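Side-chain contacts in SusD superfamily protein (PDB 3JQ0), which probably binds nutrients, most likely sugars, at the outer membrane of Bacteroides vulgatus as a member of the SusD family: residues R363-L368 against R390-G395; E384-V389 against E432-E437; P414-Y417 against W422-P425. One frame throughout, in Å; residues are numbered along the deposited sequence. Where two conformers were deposited one is given.

Contact 1: R363-L368 against R390-G395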
loop_
_atom_site.group_PDB
_atom_site.type_symbol
_atom_site.label_atom_id
_atom_site.label_comp_id
_atom_site.label_asym_id
_atom_site.label_seq_id
_atom_site.Cartn_x
_atom_site.Cartn_y
_atom_site.Cartn_z
ATOM N N ARG A 363 -2.877 7.120 -4.265
ATOM C CA ARG A 363 -2.617 7.632 -5.605
ATOM C C ARG A 363 -3.879 7.747 -6.404
ATOM O O ARG A 363 -4.832 6.971 -6.163
ATOM C CB ARG A 363 -1.650 6.580 -6.407
ATOM C CG ARG A 363 -0.269 6.538 -5.929
ATOM C CD ARG A 363 0.644 6.010 -6.879
ATOM N NE ARG A 363 0.665 4.574 -7.097
ATOM C CZ ARG A 363 0.340 3.978 -8.228
ATOM N NH1 ARG A 363 -0.278 4.576 -9.230
ATOM N NH2 ARG A 363 0.646 2.697 -8.352
ATOM N N TYR A 364 -3.903 8.600 -7.428
ATOM C CA TYR A 364 -5.100 8.729 -8.226
ATOM C C TYR A 364 -5.500 7.402 -8.931
ATOM O O TYR A 364 -6.693 7.133 -9.052
ATOM C CB TYR A 364 -4.996 9.873 -9.216
ATOM C CG TYR A 364 -6.308 10.210 -9.868
ATOM C CD1 TYR A 364 -7.340 10.740 -9.132
ATOM C CD2 TYR A 364 -6.541 10.007 -11.216
ATOM C CE1 TYR A 364 -8.552 11.048 -9.719
ATOM C CE2 TYR A 364 -7.739 10.331 -11.812
ATOM C CZ TYR A 364 -8.747 10.853 -11.063
ATOM O OH TYR A 364 -9.971 11.171 -11.596
ATOM N N ALA A 365 -4.549 6.563 -9.354
ATOM C CA ALA A 365 -4.953 5.279 -9.943
ATOM C C ALA A 365 -5.749 4.456 -8.931
ATOM O O ALA A 365 -6.581 3.635 -9.318
ATOM C CB ALA A 365 -3.765 4.487 -10.454
ATOM N N ASP A 366 -5.413 4.589 -7.640
ATOM C CA ASP A 366 -6.127 3.873 -6.558
ATOM C C ASP A 366 -7.561 4.387 -6.487
ATOM O O ASP A 366 -8.497 3.585 -6.432
ATOM C CB ASP A 366 -5.327 4.095 -5.250
ATOM C CG ASP A 366 -5.702 3.213 -4.088
ATOM O OD1 ASP A 366 -6.524 2.289 -4.253
ATOM O OD2 ASP A 366 -5.105 3.449 -3.021
ATOM N N CYS A 367 -7.746 5.708 -6.523
ATOM C CA CYS A 367 -9.094 6.281 -6.601
ATOM C C CYS A 367 -9.866 5.615 -7.753
ATOM O O CYS A 367 -10.978 5.166 -7.586
ATOM C CB CYS A 367 -8.970 7.797 -6.783
ATOM S SG CYS A 367 -10.541 8.626 -7.107
ATOM N N LEU A 368 -9.297 5.633 -8.942
ATOM C CA LEU A 368 -10.016 5.108 -10.102
ATOM C C LEU A 368 -10.381 3.633 -9.951
ATOM O O LEU A 368 -11.496 3.240 -10.291
ATOM C CB LEU A 368 -9.200 5.331 -11.401
ATOM C CG LEU A 368 -9.009 6.781 -11.822
ATOM C CD1 LEU A 368 -8.211 6.798 -13.159
ATOM C CD2 LEU A 368 -10.344 7.536 -11.933
ATOM N N ARG A 390 -5.171 1.356 -17.647
ATOM C CA ARG A 390 -4.468 0.593 -18.674
ATOM C C ARG A 390 -3.833 1.463 -19.739
ATOM O O ARG A 390 -2.703 1.227 -20.148
ATOM C CB ARG A 390 -5.390 -0.449 -19.329
ATOM C CG ARG A 390 -5.848 -1.541 -18.403
ATOM C CD ARG A 390 -6.659 -2.612 -19.085
ATOM N NE ARG A 390 -6.988 -3.670 -18.146
ATOM C CZ ARG A 390 -7.610 -4.788 -18.464
ATOM N NH1 ARG A 390 -7.966 -5.018 -19.723
ATOM N NH2 ARG A 390 -7.970 -5.646 -17.544
ATOM N N GLU A 391 -4.558 2.494 -20.186
ATOM C CA GLU A 391 -4.013 3.354 -21.224
ATOM C C GLU A 391 -2.712 3.993 -20.736
ATOM O O GLU A 391 -1.746 4.145 -21.479
ATOM C CB GLU A 391 -5.034 4.412 -21.645
ATOM C CG GLU A 391 -4.490 5.329 -22.708
ATOM C CD GLU A 391 -5.528 6.283 -23.323
ATOM O OE1 GLU A 391 -6.732 6.091 -23.094
ATOM O OE2 GLU A 391 -5.134 7.194 -24.084
ATOM N N ARG A 392 -2.669 4.396 -19.454
ATOM C CA ARG A 392 -1.452 4.981 -18.890
ATOM C C ARG A 392 -0.325 3.943 -18.860
ATOM O O ARG A 392 0.831 4.287 -19.094
ATOM C CB ARG A 392 -1.744 5.580 -17.540
ATOM C CG ARG A 392 -0.554 6.383 -16.947
ATOM C CD ARG A 392 0.398 5.584 -16.035
ATOM N NE ARG A 392 -0.219 5.073 -14.825
ATOM C CZ ARG A 392 -0.544 5.833 -13.783
ATOM N NH1 ARG A 392 -0.314 7.139 -13.792
ATOM N NH2 ARG A 392 -1.108 5.292 -12.730
ATOM N N ALA A 393 -0.629 2.708 -18.529
ATOM C CA ALA A 393 0.350 1.614 -18.405
ATOM C C ALA A 393 0.988 1.272 -19.742
ATOM O O ALA A 393 2.205 1.040 -19.804
ATOM C CB ALA A 393 -0.288 0.365 -17.795
ATOM N N TYR A 394 0.194 1.135 -20.802
ATOM C CA TYR A 394 0.728 0.805 -22.126
ATOM C C TYR A 394 1.183 2.042 -22.911
ATOM O O TYR A 394 1.936 1.938 -23.879
ATOM C CB TYR A 394 -0.320 0.053 -22.937
ATOM C CG TYR A 394 -0.706 -1.303 -22.404
ATOM C CD1 TYR A 394 0.036 -2.447 -22.664
ATOM C CD2 TYR A 394 -1.826 -1.455 -21.588
ATOM C CE1 TYR A 394 -0.337 -3.685 -22.162
ATOM C CE2 TYR A 394 -2.196 -2.691 -21.081
ATOM C CZ TYR A 394 -1.446 -3.804 -21.351
ATOM O OH TYR A 394 -1.798 -5.058 -20.891
ATOM N N GLY A 395 0.664 3.200 -22.516
ATOM C CA GLY A 395 0.791 4.455 -23.271
ATOM C C GLY A 395 -0.284 4.552 -24.325
ATOM O O GLY A 395 -0.656 3.546 -24.933
#
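Arg392 reaches from the last full turn of helix 383-394 to Ala365 and Arg363 at the start of helix 364-377. The two helices follow each other in the chain, steeply inclined, in the largely helical SusD fold, and this buried contact lies at the end of the pair where one helix begins and the other finishes. The backbones stand well apart, with Ala365 CA 9.6 Å from Arg392 CA, so the long arginine does the bridging. Its CG leaves opposite the backbone N (chi1 -173°), and bends at chi2 and chi3 then steer the guanidinium toward the other helix. Ala365 suits its place because its single methyl group leaves room for that head, whose edge it meets close to the guanidinium plane. Arg363, the N-cap residue, comes from the end of strand 359-363, its chain bent at chi3. The two guanidinium planes are 53° apart, and Arg392 NH2 sits at the edge of the Arg363 group. What gathers these two cations is a cluster of carboxylates: Glu242 and Glu441 each form salt bridges to both arginines, and Glu445 pairs with Arg363. Arginine fits here because one head can serve several acids at once. Within that cluster Arg392 NH2 lies 3.6 Å from Ala365 CB and 3.7 Å from Arg363 NH1.

Contact 2: E384-V389 against E432-E437; sequences EEINAV and EAILKE
Ile386 sets its CG1 opposite its own carbonyl carbon (chi1 -60°) and then continues extended, which carries CD1 out to the neighbouring helix. Ile434 adopts the same shape from the other side, and the two chains cross at about a right angle, with Ile386 CD1 3.8 Å from Ile434 CG1. A slim terminal methyl group thus rests on the methylene of its partner. Ala433 lies alongside, its CB 4.6 Å from Ile386 CD1; a side chain this small lets the isoleucine lean in. One turn further along both helices, Glu437 turns sharply at chi2 (66°), bringing its carboxylate in beside Val389 and Ile386. Val389 meets it with CG1, the branch opposite its backbone N, and the two side chains slide past each other in opposite directions, Glu437 OE2 coming to 3.8 Å from Val389 CG1. The branched residues Ile386 and Val389 are three positions apart, as are Ile434 and Glu437, so each pair occupies one stripe of its helix. This is side-by-side packing of two nearly parallel helices in the helical part of the SusD fold; the axes of segments 384-389 and 432-437 come within 11.1 Å and are inclined at 26°. Helix 364-377 joins them: its Ala372 and Val376 touch Ile434, and Ala372 also touches Glu385. The buried carboxylate of Glu437 would be costly without partners, and it has two, a salt bridge from OE2 to Arg315 and another from OE1 to Arg390. These two arginines probably stabilise its charged form and hold the group in place, while its apolar neighbours fill in beside it: Ile386 CG2 lies 4.3 Å from Glu437 OE1.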
loop_
_atom_site.group_PDB
_atom_site.type_symbol
_atom_site.label_atom_id
_atom_site.label_comp_id
_atom_site.label_asym_id
_atom_site.label_seq_id
_atom_site.Cartn_x
_atom_site.Cartn_y
_atom_site.Cartn_z
ATOM N N GLU A 384 -14.469 2.658 -17.981
ATOM C CA GLU A 384 -13.698 3.906 -18.116
ATOM C C GLU A 384 -12.520 3.943 -17.168
ATOM O O GLU A 384 -11.427 4.360 -17.512
ATOM C CB GLU A 384 -14.547 5.146 -17.857
ATOM C CG GLU A 384 -13.859 6.470 -18.313
ATOM C CD GLU A 384 -14.621 7.697 -17.819
ATOM O OE1 GLU A 384 -15.880 7.724 -17.940
ATOM O OE2 GLU A 384 -13.968 8.609 -17.243
ATOM N N GLU A 385 -12.775 3.587 -15.925
ATOM C CA GLU A 385 -11.766 3.607 -14.893
ATOM C C GLU A 385 -10.646 2.597 -15.165
ATOM O O GLU A 385 -9.447 2.922 -15.107
ATOM C CB GLU A 385 -12.369 3.317 -13.518
ATOM C CG GLU A 385 -13.259 4.368 -12.952
ATOM C CD GLU A 385 -14.666 4.395 -13.519
ATOM O OE1 GLU A 385 -15.077 3.409 -14.138
ATOM O OE2 GLU A 385 -15.361 5.381 -13.255
ATOM N N ILE A 386 -11.031 1.384 -15.524
ATOM C CA ILE A 386 -10.046 0.354 -15.812
ATOM C C ILE A 386 -9.178 0.782 -16.994
ATOM O O ILE A 386 -7.960 0.674 -16.964
ATOM C CB ILE A 386 -10.684 -1.041 -16.046
ATOM C CG1 ILE A 386 -11.466 -1.489 -14.806
ATOM C CG2 ILE A 386 -9.643 -2.039 -16.482
ATOM C CD1 ILE A 386 -12.309 -2.739 -15.006
ATOM N N ASN A 387 -9.826 1.235 -18.069
ATOM C CA ASN A 387 -9.078 1.601 -19.269
ATOM C C ASN A 387 -8.282 2.883 -19.116
ATOM O O ASN A 387 -7.278 3.015 -19.815
ATOM C CB ASN A 387 -9.978 1.606 -20.511
ATOM C CG ASN A 387 -10.232 0.220 -20.998
ATOM O OD1 ASN A 387 -9.440 -0.680 -20.786
ATOM N ND2 ASN A 387 -11.368 0.003 -21.690
ATOM N N ALA A 388 -8.650 3.802 -18.216
ATOM C CA ALA A 388 -7.798 4.983 -17.980
ATOM C C ALA A 388 -6.454 4.488 -17.406
ATOM O O ALA A 388 -5.395 4.962 -17.805
ATOM C CB ALA A 388 -8.494 5.949 -17.008
ATOM N N VAL A 389 -6.500 3.575 -16.451
ATOM C CA VAL A 389 -5.320 3.012 -15.836
ATOM C C VAL A 389 -4.505 2.202 -16.859
ATOM O O VAL A 389 -3.262 2.323 -16.958
ATOM C CB VAL A 389 -5.633 2.250 -14.566
ATOM C CG1 VAL A 389 -4.381 1.582 -14.001
ATOM C CG2 VAL A 389 -6.257 3.164 -13.542
ATOM N N GLU A 432 -12.633 -9.810 -10.866
ATOM C CA GLU A 432 -11.355 -10.358 -11.152
ATOM C C GLU A 432 -10.506 -9.404 -11.954
ATOM O O GLU A 432 -9.296 -9.279 -11.709
ATOM C CB GLU A 432 -11.501 -11.706 -11.839
ATOM C CG GLU A 432 -11.945 -12.838 -10.936
ATOM C CD GLU A 432 -10.866 -13.450 -10.068
ATOM O OE1 GLU A 432 -9.684 -12.993 -10.075
ATOM O OE2 GLU A 432 -11.212 -14.445 -9.386
ATOM N N ALA A 433 -11.100 -8.730 -12.931
ATOM C CA ALA A 433 -10.317 -7.806 -13.740
ATOM C C ALA A 433 -9.739 -6.674 -12.898
ATOM O O ALA A 433 -8.618 -6.229 -13.141
ATOM C CB ALA A 433 -11.144 -7.216 -14.909
ATOM N N ILE A 434 -10.498 -6.184 -11.922
ATOM C CA ILE A 434 -10.025 -5.099 -11.057
ATOM C C ILE A 434 -8.951 -5.632 -10.105
ATOM O O ILE A 434 -7.957 -4.947 -9.874
ATOM C CB ILE A 434 -11.176 -4.433 -10.312
ATOM C CG1 ILE A 434 -12.101 -3.729 -11.321
ATOM C CG2 ILE A 434 -10.643 -3.391 -9.317
ATOM C CD1 ILE A 434 -13.469 -3.372 -10.738
ATOM N N LEU A 435 -9.104 -6.858 -9.587
ATOM C CA LEU A 435 -8.021 -7.445 -8.782
ATOM C C LEU A 435 -6.737 -7.518 -9.603
ATOM O O LEU A 435 -5.667 -7.185 -9.101
ATOM C CB LEU A 435 -8.380 -8.832 -8.271
ATOM C CG LEU A 435 -9.397 -8.898 -7.149
ATOM C CD1 LEU A 435 -9.663 -10.374 -6.845
ATOM C CD2 LEU A 435 -8.947 -8.168 -5.891
ATOM N N LYS A 436 -6.836 -7.956 -10.850
ATOM C CA LYS A 436 -5.663 -8.080 -11.719
ATOM C C LYS A 436 -5.047 -6.725 -11.939
ATOM O O LYS A 436 -3.827 -6.557 -11.909
ATOM C CB LYS A 436 -6.105 -8.740 -13.021
ATOM C CG LYS A 436 -5.033 -8.742 -14.132
ATOM C CD LYS A 436 -5.432 -9.574 -15.347
ATOM C CE LYS A 436 -6.568 -8.978 -16.152
ATOM N NZ LYS A 436 -6.993 -9.898 -17.262
ATOM N N GLU A 437 -5.891 -5.724 -12.190
ATOM C CA GLU A 437 -5.397 -4.377 -12.471
ATOM C C GLU A 437 -4.658 -3.832 -11.249
ATOM O O GLU A 437 -3.581 -3.226 -11.390
ATOM C CB GLU A 437 -6.503 -3.451 -12.920
ATOM C CG GLU A 437 -5.972 -2.238 -13.669
ATOM C CD GLU A 437 -5.320 -2.602 -14.986
ATOM O OE1 GLU A 437 -5.767 -3.601 -15.624
ATOM O OE2 GLU A 437 -4.349 -1.925 -15.377
#

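Contact 3: P414-Y417 against W422-P425; sequences PEFY and WMKP
Tyr417 meets Pro425 first through its CB, which lies 3.9 Å from Pro425 CD in the conformer described. With CG turned opposite the carbonyl carbon (chi1 -65°), the ring lies against the chain of residues 423-425. Its CG and CD1 pass the peptide nitrogen of Pro425, and CE1 comes to 3.5 Å from Lys424 O. That same CE1 has Met423 CG at its edge, 3.9 Å away and near the ring plane. Along the other rim, CD2 and CE2 meet Pro425 CA on the same face as the nitrogen; this carbon stands 3.8 Å from the Tyr417 ring centroid and only 5° off the normal. In this conformer of Pro425 it is a CH-pi contact, and it ties the short helix 414-417 to the loop leading into helix 430-441. Proline suits the spot, since its rigid ring and polarised CH groups lie well against an aromatic face. The opposite face receives Phe416, whose CD2 is 3.4 Å above the centre of the Tyr417 ring. At its tip the phenol OH makes hydrogen bonds with Asp411, Lys436 and Arg440, anchoring the ring to helix 430-441 and to the loop before helix 414-417. Met423, present as selenomethionine, bends at chi3 and sets its SE at the edge of the Phe416 ring in a Met-aromatic contact, 86° off the ring normal and 4.0 Å from Phe416 CE2. A water lies 2.8 Å from both Tyr417 O and Met423 O and can donate to either, though it has more acceptors in reach than protons.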
loop_
_atom_site.group_PDB
_atom_site.type_symbol
_atom_site.label_atom_id
_atom_site.label_comp_id
_atom_site.label_asym_id
_atom_site.label_seq_id
_atom_site.Cartn_x
_atom_site.Cartn_y
_atom_site.Cartn_z
ATOM N N PRO A 414 -5.387 -16.694 -24.184
ATOM C CA PRO A 414 -5.370 -18.008 -23.532
ATOM C C PRO A 414 -4.011 -18.473 -23.046
ATOM O O PRO A 414 -3.892 -18.965 -21.907
ATOM C CB PRO A 414 -5.960 -18.932 -24.596
ATOM C CG PRO A 414 -6.938 -18.066 -25.299
ATOM C CD PRO A 414 -6.306 -16.691 -25.338
ATOM N N GLU A 415 -2.979 -18.292 -23.845
ATOM C CA GLU A 415 -1.649 -18.759 -23.445
ATOM C C GLU A 415 -1.175 -18.010 -22.180
ATOM O O GLU A 415 -0.637 -18.621 -21.244
ATOM C CB GLU A 415 -0.605 -18.591 -24.568
ATOM C CG GLU A 415 0.754 -19.114 -24.168
ATOM C CD GLU A 415 1.794 -19.004 -25.255
ATOM O OE1 GLU A 415 1.415 -18.743 -26.424
ATOM O OE2 GLU A 415 3.003 -19.193 -24.913
ATOM N N PHE A 416 -1.326 -16.683 -22.155
ATOM C CA PHE A 416 -0.826 -15.926 -21.037
ATOM C C PHE A 416 -1.541 -16.366 -19.733
ATOM O O PHE A 416 -0.913 -16.436 -18.654
ATOM C CB PHE A 416 -1.072 -14.439 -21.279
ATOM C CG PHE A 416 -0.557 -13.606 -20.144
ATOM C CD1 PHE A 416 0.781 -13.228 -20.071
ATOM C CD2 PHE A 416 -1.428 -13.243 -19.114
ATOM C CE1 PHE A 416 1.249 -12.511 -18.988
ATOM C CE2 PHE A 416 -0.920 -12.536 -18.026
ATOM C CZ PHE A 416 0.389 -12.146 -17.972
ATOM N N TYR A 417 -2.856 -16.570 -19.786
ATOM C CA TYR A 417 -3.630 -16.895 -18.626
ATOM C C TYR A 417 -3.620 -18.359 -18.226
ATOM O O TYR A 417 -4.116 -18.721 -17.165
ATOM C CB TYR A 417 -5.064 -16.315 -18.705
ATOM C CG TYR A 417 -5.000 -14.781 -18.684
ATOM C CD1 TYR A 417 -4.715 -14.074 -17.504
ATOM C CD2 TYR A 417 -5.142 -14.039 -19.845
ATOM C CE1 TYR A 417 -4.568 -12.725 -17.510
ATOM C CE2 TYR A 417 -4.985 -12.660 -19.845
ATOM C CZ TYR A 417 -4.673 -12.014 -18.654
ATOM O OH TYR A 417 -4.454 -10.640 -18.640
ATOM N N TRP A 422 -2.012 -16.212 -10.479
ATOM C CA TRP A 422 -2.150 -14.875 -9.937
ATOM C C TRP A 422 -3.356 -14.062 -10.425
ATOM O O TRP A 422 -3.683 -13.055 -9.836
ATOM C CB TRP A 422 -0.854 -14.065 -10.183
ATOM C CG TRP A 422 0.312 -14.638 -9.458
ATOM C CD1 TRP A 422 0.688 -14.380 -8.182
ATOM C CD2 TRP A 422 1.251 -15.591 -9.947
ATOM N NE1 TRP A 422 1.799 -15.110 -7.842
ATOM C CE2 TRP A 422 2.179 -15.864 -8.921
ATOM C CE3 TRP A 422 1.437 -16.210 -11.191
ATOM C CZ2 TRP A 422 3.208 -16.774 -9.073
ATOM C CZ3 TRP A 422 2.452 -17.079 -11.347
ATOM C CH2 TRP A 422 3.340 -17.357 -10.295
HETATM N N MSE A 423 -3.943 -14.445 -11.553
HETATM C CA MSE A 423 -4.928 -13.592 -12.208
HETATM C C MSE A 423 -5.639 -14.361 -13.289
HETATM O O MSE A 423 -5.202 -15.429 -13.735
HETATM C CB MSE A 423 -4.224 -12.364 -12.806
HETATM C CG MSE A 423 -3.207 -12.717 -13.870
HETATM SE SE MSE A 423 -2.097 -11.221 -14.387
HETATM C CE MSE A 423 -0.974 -11.349 -12.836
ATOM N N LYS A 424 -6.756 -13.788 -13.703
ATOM C CA LYS A 424 -7.697 -14.392 -14.658
ATOM C C LYS A 424 -7.804 -13.513 -15.908
ATOM O O LYS A 424 -7.585 -12.285 -15.825
ATOM C CB LYS A 424 -9.114 -14.478 -14.025
ATOM C CG LYS A 424 -9.206 -15.201 -12.670
ATOM C CD LYS A 424 -8.951 -16.720 -12.773
ATOM C CE LYS A 424 -8.969 -17.498 -11.410
ATOM N NZ LYS A 424 -7.752 -17.157 -10.533
ATOM N N PRO A 425 -8.245 -14.101 -17.031
ATOM C CA PRO A 425 -8.650 -13.281 -18.134
ATOM C C PRO A 425 -9.763 -12.311 -17.739
ATOM O O PRO A 425 -10.538 -12.592 -16.809
ATOM C CB PRO A 425 -9.160 -14.309 -19.147
ATOM C CG PRO A 425 -9.600 -15.428 -18.314
ATOM C CD PRO A 425 -8.602 -15.518 -17.251
HETATM O O HOH W 1 -5.878 -17.564 -15.396
#

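In the fold
Contacts 1 and 2 share helix 383-394 and lie with centres 8 Å apart. They touch directly, the Leu368 side chain of one packing on the Ala388 methyl group of the other, and their segments alternate along the chain. Contact 3 is nested inside the loop that contact 2 closes. Its centre is 15 Å from that of contact 2 and 20 Å from that of contact 1, nearer the surface of the protein. Lys436 on helix 430-441 connects it to contact 2, probably by hydrogen bonds to Lys424 O and Tyr417 OH. Helices 364-377, 383-394 and 430-441 thus form one continuous block inside the SusD family region, with the loop of contact 3 fastened to its outer side.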